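Exotoxin 5 (Staphylococcus aureus subsp. aureus COL, PDB 3R2I) is of uncertain function but, as a secreted superantigen-like protein with an OB-fold and a beta-grasp domain, probably acts on host immune molecules. Local coordinates at residues Met62-Tyr67 with Leu199-Ser204; Ser152-Gln157 with Phe173-Glu178. All coordinates share one frame; numbering follows the deposited sequence.

Contact 1 of 2, residues Met62-Tyr67 with Leu199-Ser204; sequences MLHQYY and LYKGTS
Leu63 sets its CB over one face of the Tyr200 ring, the two side chains meeting at a slant, and this is the heart of the contact. Leu63 CB stands over the ring centre, 3.7 Å from the centroid and 12° off the normal, a CH-pi contact. CG is turned anti to the carbonyl carbon (chi1 -70°), which carries Leu63 CD1 past the rim of the same face near CE1 and CZ, 3.7 Å from Tyr200 CE1. Leu199 CG sits over the centre of the opposite face, 3.5 Å above the plane, so the ring is clamped between two leucines, one from each segment. Its hydroxyl is fixed as well, hydrogen-bonded to Leu223 O and to Arg190 NH1.

One residue on, His64 makes the closest backbone approach, its CA 5.5 Å from that of Tyr200, and the two CB atoms meet at 3.9 Å. With CG anti to the backbone N (chi1 -178°), the imidazole turns its CD2-NE2 edge to the loop, with Lys201 CE and, further off, Leu199 O near its plane. Lys201 CE comes to 3.5 Å from His64 NE2; this nitrogen is buried by the contact and has no polar partner in the model. The lysine chain is bent beyond CG, and its NZ has a weak hydrogen bond to Ile194 O.

A turn after Leu63, Tyr67 adds a looser touch, CD2 at 4.4 Å from Tyr200 CE2. Tyr67 OH is held by Asp186 OD1 and Leu227 N. No hydrogen bond joins the segments; van der Waals and CH-pi contacts hold them together.

The N-terminal helix 57-68 thus packs against the loop that leads from helix 182-197 of the beta-grasp domain to strand 207-213, while His64 and Tyr67 also rest on Ile194 of helix 182-197 itself.

Contact 2 of 2, residues Ser152-Gln157 with Phe173-Glu178; sequences SNPSLQ and FFIQKE
Ser152 and Ile175 form a single antiparallel bridge, a hydrogen-bonded pair. Ser152 N gives a nearly straight bond to Ile175 O (2.8 Å, 171°), and Ile175 N returns one to Ser152 O at 2.9 Å. The tight, apolar part lies on the side of Pro154, Leu156, Phe173 and Ile175. Leu156 CD2 packs 3.7 Å from Phe173 CD1, while Pro154 CG meets Phe173 near the plane of its ring and lies 3.9 Å from Ile175 CD1.

Asn153 and Phe174 make the exposed side, pointing the same way with amide and ring planes 28° apart. Asn153 CG, anti to the backbone N (chi1 177°), sits 3.7 Å from Phe174 CE1, and ND2 lies over a ring face. Asn153 ND2 also donates to Phe173 O at 3.1 Å, from well above the carbonyl plane. Between the bridge and the paired strands, a water accepts from Phe173 N and lies 2.6 Å from Pro154 O, linking the two backbones.

The bridge prolongs the antiparallel pair 155-160 and 167-172 at its open end, 167-172 being an outermost strand of the sheet; Phe173 and Ile175 reach Leu185 of helix 182-197, and Pro154 and Ile175 touch Ile241 of strand 241-248.

From the N terminus the chain runs through helix 57-68 and the OB-fold strands, then on to the first segment of contact 2 at 152-157. That contact closes a short loop, with 15 residues between its segments, around the hairpin of strands 155-160 and 167-172. Helix 182-197 follows, and the loop after it returns to the first helix in contact 1, whose segments have 131 residues between them. Along the chain, contact 2 is nested inside the loop that contact 1 closes. Their centres are about 23 Å apart, and their nearest atoms about 11 Å, so the two contacts do not meet. Contact 1 ties the N-terminal helix to the beta-grasp domain, whereas contact 2 joins parts within that domain.

Contact 1 of 2, residues Met62-Tyr67 with Leu199-Ser204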
loop_
_atom_site.group_PDB
_atom_site.type_symbol
_atom_site.label_atom_id
_atom_site.label_comp_id
_atom_site.label_asym_id
_atom_site.label_seq_id
_atom_site.Cartn_x
_atom_site.Cartn_y
_atom_site.Cartn_z
ATOM N N MET A 62 -14.642 -4.439 8.497
ATOM C CA MET A 62 -13.316 -3.970 8.891
ATOM C C MET A 62 -12.467 -3.659 7.652
ATOM O O MET A 62 -11.838 -2.615 7.549
ATOM C CB MET A 62 -12.643 -5.035 9.759
ATOM C CG MET A 62 -11.209 -4.694 10.225
ATOM S SD MET A 62 -9.877 -4.909 8.999
ATOM C CE MET A 62 -10.046 -6.689 8.702
ATOM N N LEU A 63 -12.431 -4.590 6.717
ATOM C CA LEU A 63 -11.697 -4.390 5.466
ATOM C C LEU A 63 -12.178 -3.130 4.744
ATOM O O LEU A 63 -11.381 -2.327 4.327
ATOM C CB LEU A 63 -11.830 -5.606 4.561
ATOM C CG LEU A 63 -11.077 -6.849 5.059
ATOM C CD1 LEU A 63 -11.431 -8.098 4.253
ATOM C CD2 LEU A 63 -9.551 -6.595 5.070
ATOM N N HIS A 64 -13.487 -2.964 4.642
ATOM C CA HIS A 64 -14.075 -1.823 3.985
ATOM C C HIS A 64 -13.668 -0.540 4.686
ATOM O O HIS A 64 -13.337 0.435 4.043
ATOM C CB HIS A 64 -15.588 -1.922 4.023
ATOM C CG HIS A 64 -16.256 -0.800 3.308
ATOM N ND1 HIS A 64 -16.633 0.365 3.942
ATOM C CD2 HIS A 64 -16.556 -0.637 1.998
ATOM C CE1 HIS A 64 -17.138 1.196 3.051
ATOM N NE2 HIS A 64 -17.122 0.605 1.868
ATOM N N GLN A 65 -13.730 -0.522 6.007
ATOM C CA GLN A 65 -13.327 0.676 6.725
ATOM C C GLN A 65 -11.854 0.927 6.523
ATOM O O GLN A 65 -11.445 2.021 6.211
ATOM C CB GLN A 65 -13.697 0.574 8.216
ATOM C CG GLN A 65 -12.939 1.517 9.178
ATOM C CD GLN A 65 -11.612 0.930 9.762
ATOM O OE1 GLN A 65 -10.786 1.683 10.299
ATOM N NE2 GLN A 65 -11.434 -0.419 9.696
ATOM N N TYR A 66 -11.047 -0.104 6.636
ATOM C CA TYR A 66 -9.603 0.098 6.516
ATOM C C TYR A 66 -9.131 0.613 5.148
ATOM O O TYR A 66 -8.441 1.643 5.029
ATOM C CB TYR A 66 -8.915 -1.190 6.854
ATOM C CG TYR A 66 -7.437 -1.068 6.864
ATOM C CD1 TYR A 66 -6.774 -0.580 7.973
ATOM C CD2 TYR A 66 -6.695 -1.437 5.757
ATOM C CE1 TYR A 66 -5.433 -0.436 7.957
ATOM C CE2 TYR A 66 -5.357 -1.334 5.759
ATOM C CZ TYR A 66 -4.721 -0.839 6.840
ATOM O OH TYR A 66 -3.339 -0.781 6.806
ATOM N N TYR A 67 -9.580 -0.083 4.115
ATOM C CA TYR A 67 -9.222 0.244 2.762
ATOM C C TYR A 67 -9.940 1.455 2.129
ATOM O O TYR A 67 -9.639 1.790 0.979
ATOM C CB TYR A 67 -9.321 -1.006 1.906
ATOM C CG TYR A 67 -8.172 -1.934 2.164
ATOM C CD1 TYR A 67 -6.900 -1.616 1.698
ATOM C CD2 TYR A 67 -8.338 -3.130 2.852
ATOM C CE1 TYR A 67 -5.834 -2.453 1.912
ATOM C CE2 TYR A 67 -7.243 -3.974 3.081
ATOM C CZ TYR A 67 -6.020 -3.633 2.601
ATOM O OH TYR A 67 -4.963 -4.487 2.766
ATOM N N LEU A 199 -16.304 -3.809 -3.743
ATOM C CA LEU A 199 -15.608 -4.763 -2.922
ATOM C C LEU A 199 -15.873 -4.475 -1.472
ATOM O O LEU A 199 -15.846 -3.354 -1.068
ATOM C CB LEU A 199 -14.116 -4.757 -3.209
ATOM C CG LEU A 199 -13.252 -5.714 -2.400
ATOM C CD1 LEU A 199 -13.635 -7.128 -2.664
ATOM C CD2 LEU A 199 -11.798 -5.509 -2.673
ATOM N N TYR A 200 -16.163 -5.522 -0.728
ATOM C CA TYR A 200 -16.579 -5.473 0.662
ATOM C C TYR A 200 -17.920 -4.772 0.945
ATOM O O TYR A 200 -18.273 -4.577 2.064
ATOM C CB TYR A 200 -15.487 -4.923 1.566
ATOM C CG TYR A 200 -14.109 -5.405 1.285
ATOM C CD1 TYR A 200 -13.827 -6.735 1.115
ATOM C CD2 TYR A 200 -13.082 -4.531 1.212
ATOM C CE1 TYR A 200 -12.591 -7.148 0.866
ATOM C CE2 TYR A 200 -11.852 -4.941 0.969
ATOM C CZ TYR A 200 -11.597 -6.264 0.815
ATOM O OH TYR A 200 -10.357 -6.648 0.544
ATOM N N LYS A 201 -18.657 -4.381 -0.071
ATOM C CA LYS A 201 -19.980 -3.878 0.126
ATOM C C LYS A 201 -20.830 -4.289 -0.996
ATOM O O LYS A 201 -21.330 -3.488 -1.667
ATOM C CB LYS A 201 -20.031 -2.360 0.251
ATOM C CG LYS A 201 -19.143 -1.595 -0.689
ATOM C CD LYS A 201 -19.788 -0.326 -1.221
ATOM C CE LYS A 201 -18.832 0.859 -1.173
ATOM N NZ LYS A 201 -18.926 1.715 -2.361
ATOM N N GLY A 202 -20.972 -5.557 -1.227
ATOM C CA GLY A 202 -21.662 -5.962 -2.411
ATOM C C GLY A 202 -20.940 -7.049 -3.136
ATOM O O GLY A 202 -21.408 -8.129 -3.277
ATOM N N THR A 203 -19.756 -6.747 -3.585
ATOM C CA THR A 203 -18.956 -7.738 -4.218
ATOM C C THR A 203 -18.190 -8.574 -3.248
ATOM O O THR A 203 -17.601 -8.077 -2.350
ATOM C CB THR A 203 -18.013 -7.040 -5.156
ATOM O OG1 THR A 203 -18.771 -6.288 -6.065
ATOM C CG2 THR A 203 -17.170 -7.957 -5.894
ATOM N N SER A 204 -18.208 -9.864 -3.472
ATOM C CA SER A 204 -17.537 -10.833 -2.637
ATOM C C SER A 204 -16.053 -10.599 -2.484
ATOM O O SER A 204 -15.401 -10.172 -3.375
ATOM C CB SER A 204 -17.818 -12.252 -3.133
ATOM O OG SER A 204 -16.698 -13.061 -3.250
#

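Contact 2 of 2, residues Ser152-Gln157 with Phe173-Glu178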
loop_
_atom_site.group_PDB
_atom_site.type_symbol
_atom_site.label_atom_id
_atom_site.label_comp_id
_atom_site.label_asym_id
_atom_site.label_seq_id
_atom_site.Cartn_x
_atom_site.Cartn_y
_atom_site.Cartn_z
ATOM N N SER A 152 5.202 5.844 -14.151
ATOM C CA SER A 152 5.043 4.490 -14.665
ATOM C C SER A 152 3.542 4.395 -14.915
ATOM O O SER A 152 2.743 5.020 -14.219
ATOM C CB SER A 152 5.466 3.416 -13.653
ATOM O OG SER A 152 6.822 3.533 -13.268
ATOM N N ASN A 153 3.158 3.592 -15.886
ATOM C CA ASN A 153 1.761 3.473 -16.237
ATOM C C ASN A 153 1.464 2.032 -16.647
ATOM O O ASN A 153 1.192 1.760 -17.811
ATOM C CB ASN A 153 1.472 4.473 -17.359
ATOM C CG ASN A 153 0.031 4.393 -17.872
ATOM O OD1 ASN A 153 -0.198 4.613 -19.057
ATOM N ND2 ASN A 153 -0.918 4.000 -17.022
ATOM N N PRO A 154 1.619 1.088 -15.704
ATOM C CA PRO A 154 1.342 -0.308 -15.977
ATOM C C PRO A 154 -0.140 -0.551 -16.194
ATOM O O PRO A 154 -0.962 0.109 -15.594
ATOM C CB PRO A 154 1.801 -1.017 -14.708
ATOM C CG PRO A 154 1.687 -0.014 -13.658
ATOM C CD PRO A 154 2.145 1.258 -14.342
ATOM N N SER A 155 -0.472 -1.503 -17.061
ATOM C CA SER A 155 -1.885 -1.797 -17.319
ATOM C C SER A 155 -2.472 -2.393 -16.047
ATOM O O SER A 155 -1.744 -2.943 -15.242
ATOM C CB SER A 155 -2.038 -2.766 -18.491
ATOM O OG SER A 155 -1.454 -4.002 -18.147
ATOM N N LEU A 156 -3.776 -2.234 -15.864
ATOM C CA LEU A 156 -4.486 -2.757 -14.706
ATOM C C LEU A 156 -5.827 -3.211 -15.220
ATOM O O LEU A 156 -6.549 -2.404 -15.812
ATOM C CB LEU A 156 -4.664 -1.668 -13.631
ATOM C CG LEU A 156 -5.516 -1.926 -12.363
ATOM C CD1 LEU A 156 -5.048 -3.111 -11.547
ATOM C CD2 LEU A 156 -5.544 -0.668 -11.490
ATOM N N GLN A 157 -6.101 -4.507 -15.095
ATOM C CA GLN A 157 -7.357 -5.087 -15.523
ATOM C C GLN A 157 -8.043 -5.703 -14.344
ATOM O O GLN A 157 -7.403 -6.374 -13.560
ATOM C CB GLN A 157 -7.180 -6.247 -16.507
ATOM C CG GLN A 157 -6.985 -5.882 -17.914
ATOM C CD GLN A 157 -7.321 -7.062 -18.832
ATOM O OE1 GLN A 157 -7.034 -8.220 -18.509
ATOM N NE2 GLN A 157 -7.943 -6.761 -19.980
ATOM N N PHE A 173 -3.880 3.425 -14.233
ATOM C CA PHE A 173 -3.104 3.486 -13.029
ATOM C C PHE A 173 -1.708 4.114 -13.246
ATOM O O PHE A 173 -0.891 3.570 -13.953
ATOM C CB PHE A 173 -2.989 2.019 -12.573
ATOM C CG PHE A 173 -2.490 1.848 -11.197
ATOM C CD1 PHE A 173 -3.343 1.990 -10.130
ATOM C CD2 PHE A 173 -1.179 1.499 -10.959
ATOM C CE1 PHE A 173 -2.886 1.818 -8.844
ATOM C CE2 PHE A 173 -0.719 1.326 -9.673
ATOM C CZ PHE A 173 -1.561 1.516 -8.620
ATOM N N PHE A 174 -1.439 5.258 -12.631
ATOM C CA PHE A 174 -0.135 5.908 -12.740
ATOM C C PHE A 174 0.638 5.741 -11.434
ATOM O O PHE A 174 0.055 5.809 -10.368
ATOM C CB PHE A 174 -0.297 7.399 -13.014
ATOM C CG PHE A 174 -0.868 7.725 -14.383
ATOM C CD1 PHE A 174 -0.075 7.621 -15.513
ATOM C CD2 PHE A 174 -2.175 8.175 -14.528
ATOM C CE1 PHE A 174 -0.573 7.921 -16.772
ATOM C CE2 PHE A 174 -2.669 8.504 -15.774
ATOM C CZ PHE A 174 -1.856 8.380 -16.905
ATOM N N ILE A 175 1.937 5.496 -11.511
ATOM C CA ILE A 175 2.737 5.380 -10.299
ATOM C C ILE A 175 3.803 6.435 -10.486
ATOM O O ILE A 175 4.552 6.369 -11.447
ATOM C CB ILE A 175 3.421 4.020 -10.156
ATOM C CG1 ILE A 175 2.395 2.902 -10.310
ATOM C CG2 ILE A 175 4.197 3.991 -8.807
ATOM C CD1 ILE A 175 2.998 1.509 -10.330
ATOM N N GLN A 176 3.865 7.409 -9.586
ATOM C CA GLN A 176 4.830 8.516 -9.733
ATOM C C GLN A 176 6.138 8.362 -8.980
ATOM O O GLN A 176 6.968 9.250 -8.971
ATOM C CB GLN A 176 4.153 9.830 -9.368
ATOM C CG GLN A 176 2.874 10.000 -10.208
ATOM C CD GLN A 176 2.251 11.369 -10.117
ATOM O OE1 GLN A 176 2.895 12.409 -10.415
ATOM N NE2 GLN A 176 0.961 11.382 -9.773
ATOM N N LYS A 177 6.338 7.219 -8.383
ATOM C CA LYS A 177 7.536 6.957 -7.631
ATOM C C LYS A 177 8.315 5.909 -8.333
ATOM O O LYS A 177 7.775 4.947 -8.813
ATOM C CB LYS A 177 7.186 6.469 -6.220
ATOM C CG LYS A 177 6.871 7.600 -5.232
ATOM C CD LYS A 177 5.971 7.136 -4.043
ATOM C CE LYS A 177 4.417 7.414 -4.319
ATOM N NZ LYS A 177 3.790 7.017 -5.685
ATOM N N GLU A 178 9.609 6.129 -8.362
ATOM C CA GLU A 178 10.559 5.217 -8.945
ATOM C C GLU A 178 10.583 3.904 -8.120
ATOM O O GLU A 178 10.614 2.813 -8.649
ATOM C CB GLU A 178 11.866 5.960 -8.906
ATOM C CG GLU A 178 12.982 5.391 -9.658
ATOM C CD GLU A 178 14.082 6.419 -9.799
ATOM O OE1 GLU A 178 14.312 6.819 -10.965
ATOM O OE2 GLU A 178 14.599 6.907 -8.756
HETATM O O HOH W 1 -2.846 1.609 -16.443
#